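Local structure of gene activator AphA (Vibrio cholerae, 1YG2) at residues Val6-Leu11 / Asn45-Gln50. The protein activates virulence gene expression in Vibrio cholerae, probably by binding DNA through its winged helix domain as a dimeric transcription factor. Sequence-based numbering, arbitrary orientation.
Sequences VILTVL and NKMGEQ
In the hydrophobic core of the PadR-like winged helix domain, M47, near the C-terminal end of helix 37-49, reaches across to I7 and L8 of the N-terminal helix 3-13. The nearest CA atoms, those of L8 and M47, are 9.3 Å apart, and the long thioether side chain of M47 bridges that distance. M47 leaves its helix with CG anti to the carbonyl carbon (chi1 -77°), runs extended to SD and then bends (chi3 72°), which carries the terminal methyl CE in beside the two aliphatic side chains. There M47 CE lies 4.1 Å from I7 CG2, the branch methyl, and also meets the CD2 end of L8, an approach modelled too close to be trusted. The joint is purely apolar, made by three buried residues. V53 of strand 53-55 packs against L8 and M47, and against L11 one turn further along helix 3-13. F25 of helix 18-25 packs on I7, and L79 of helix 73-84 touches L8 and T9; away from helix 37-49, V6 packs on A98 and T9 on A102, both of the second subunit.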
loop_
_atom_site.group_PDB
_atom_site.type_symbol
_atom_site.label_atom_id
_atom_site.label_comp_id
_atom_site.label_asym_id
_atom_site.label_seq_id
_atom_site.Cartn_x
_atom_site.Cartn_y
_atom_site.Cartn_z
ATOM N N VAL A 6 13.229 10.752 6.621
ATOM C CA VAL A 6 13.704 9.469 7.111
ATOM C C VAL A 6 15.171 9.645 7.496
ATOM O O VAL A 6 15.624 9.110 8.501
ATOM C CB VAL A 6 13.555 8.386 6.028
ATOM C CG1 VAL A 6 14.258 7.094 6.469
ATOM C CG2 VAL A 6 12.061 8.132 5.774
ATOM N N ILE A 7 15.900 10.429 6.705
ATOM C CA ILE A 7 17.310 10.702 6.964
ATOM C C ILE A 7 17.464 11.670 8.141
ATOM O O ILE A 7 18.338 11.489 8.994
ATOM C CB ILE A 7 17.976 11.296 5.722
ATOM C CG1 ILE A 7 17.928 10.273 4.584
ATOM C CG2 ILE A 7 19.407 11.691 6.033
ATOM C CD1 ILE A 7 18.302 10.854 3.229
ATOM N N LEU A 8 16.621 12.693 8.201
ATOM C CA LEU A 8 16.702 13.641 9.308
ATOM C C LEU A 8 16.484 12.936 10.647
ATOM O O LEU A 8 17.102 13.281 11.658
ATOM C CB LEU A 8 15.670 14.759 9.128
ATOM C CG LEU A 8 15.943 15.774 8.002
ATOM C CD1 LEU A 8 14.882 16.865 7.987
ATOM C CD2 LEU A 8 17.292 16.412 8.232
ATOM N N THR A 9 15.600 11.945 10.654
ATOM C CA THR A 9 15.299 11.196 11.874
ATOM C C THR A 9 16.564 10.549 12.418
ATOM O O THR A 9 16.844 10.596 13.615
ATOM C CB THR A 9 14.270 10.090 11.602
ATOM O OG1 THR A 9 13.089 10.671 11.039
ATOM C CG2 THR A 9 13.919 9.356 12.896
ATOM N N VAL A 10 17.332 9.938 11.533
ATOM C CA VAL A 10 18.567 9.303 11.949
ATOM C C VAL A 10 19.451 10.335 12.647
ATOM O O VAL A 10 19.890 10.134 13.776
ATOM C CB VAL A 10 19.333 8.742 10.735
ATOM C CG1 VAL A 10 20.664 8.156 11.182
ATOM C CG2 VAL A 10 18.497 7.697 10.031
ATOM N N LEU A 11 19.688 11.450 11.968
ATOM C CA LEU A 11 20.542 12.501 12.498
ATOM C C LEU A 11 20.006 13.187 13.737
ATOM O O LEU A 11 20.756 13.833 14.457
ATOM C CB LEU A 11 20.823 13.544 11.405
ATOM C CG LEU A 11 21.603 12.988 10.208
ATOM C CD1 LEU A 11 21.696 14.026 9.101
ATOM C CD2 LEU A 11 23.002 12.573 10.669
ATOM N N ASN A 45 22.950 15.233 -0.312
ATOM C CA ASN A 45 23.537 16.338 -1.057
ATOM C C ASN A 45 22.533 17.489 -1.139
ATOM O O ASN A 45 22.851 18.624 -0.791
ATOM C CB ASN A 45 23.912 15.860 -2.462
ATOM C CG ASN A 45 24.664 16.899 -3.244
ATOM O OD1 ASN A 45 25.823 17.192 -2.952
ATOM N ND2 ASN A 45 24.012 17.470 -4.246
ATOM N N LYS A 46 21.320 17.188 -1.598
ATOM C CA LYS A 46 20.267 18.197 -1.710
ATOM C C LYS A 46 19.977 18.821 -0.360
ATOM O O LYS A 46 19.700 20.013 -0.263
ATOM C CB LYS A 46 18.969 17.589 -2.264
ATOM C CG LYS A 46 18.962 17.342 -3.773
ATOM C CD LYS A 46 17.546 17.031 -4.299
ATOM C CE LYS A 46 17.511 17.044 -5.840
ATOM N NZ LYS A 46 16.162 16.748 -6.431
ATOM N N MET A 47 20.041 18.014 0.690
ATOM C CA MET A 47 19.780 18.512 2.040
ATOM C C MET A 47 20.843 19.486 2.532
ATOM O O MET A 47 20.573 20.361 3.378
ATOM C CB MET A 47 19.668 17.342 3.006
ATOM C CG MET A 47 18.339 16.628 2.890
ATOM S SD MET A 47 18.315 15.047 3.731
ATOM C CE MET A 47 18.292 15.578 5.373
ATOM N N GLY A 48 22.052 19.321 2.006
ATOM C CA GLY A 48 23.145 20.193 2.395
ATOM C C GLY A 48 22.926 21.564 1.785
ATOM O O GLY A 48 23.113 22.589 2.427
ATOM N N GLU A 49 22.518 21.576 0.526
ATOM C CA GLU A 49 22.265 22.824 -0.162
ATOM C C GLU A 49 21.036 23.490 0.442
ATOM O O GLU A 49 20.903 24.708 0.412
ATOM C CB GLU A 49 22.062 22.566 -1.646
ATOM C CG GLU A 49 21.496 23.746 -2.402
ATOM C CD GLU A 49 21.861 23.711 -3.870
ATOM O OE1 GLU A 49 21.865 22.601 -4.456
ATOM O OE2 GLU A 49 22.142 24.795 -4.435
ATOM N N GLN A 50 20.147 22.687 1.015
ATOM C CA GLN A 50 18.949 23.233 1.640
ATOM C C GLN A 50 19.227 23.724 3.053
ATOM O O GLN A 50 18.396 24.400 3.662
ATOM C CB GLN A 50 17.832 22.185 1.650
ATOM C CG GLN A 50 17.228 21.950 0.276
ATOM C CD GLN A 50 16.319 20.738 0.229
ATOM O OE1 GLN A 50 16.714 19.635 0.599
ATOM N NE2 GLN A 50 15.094 20.938 -0.229
#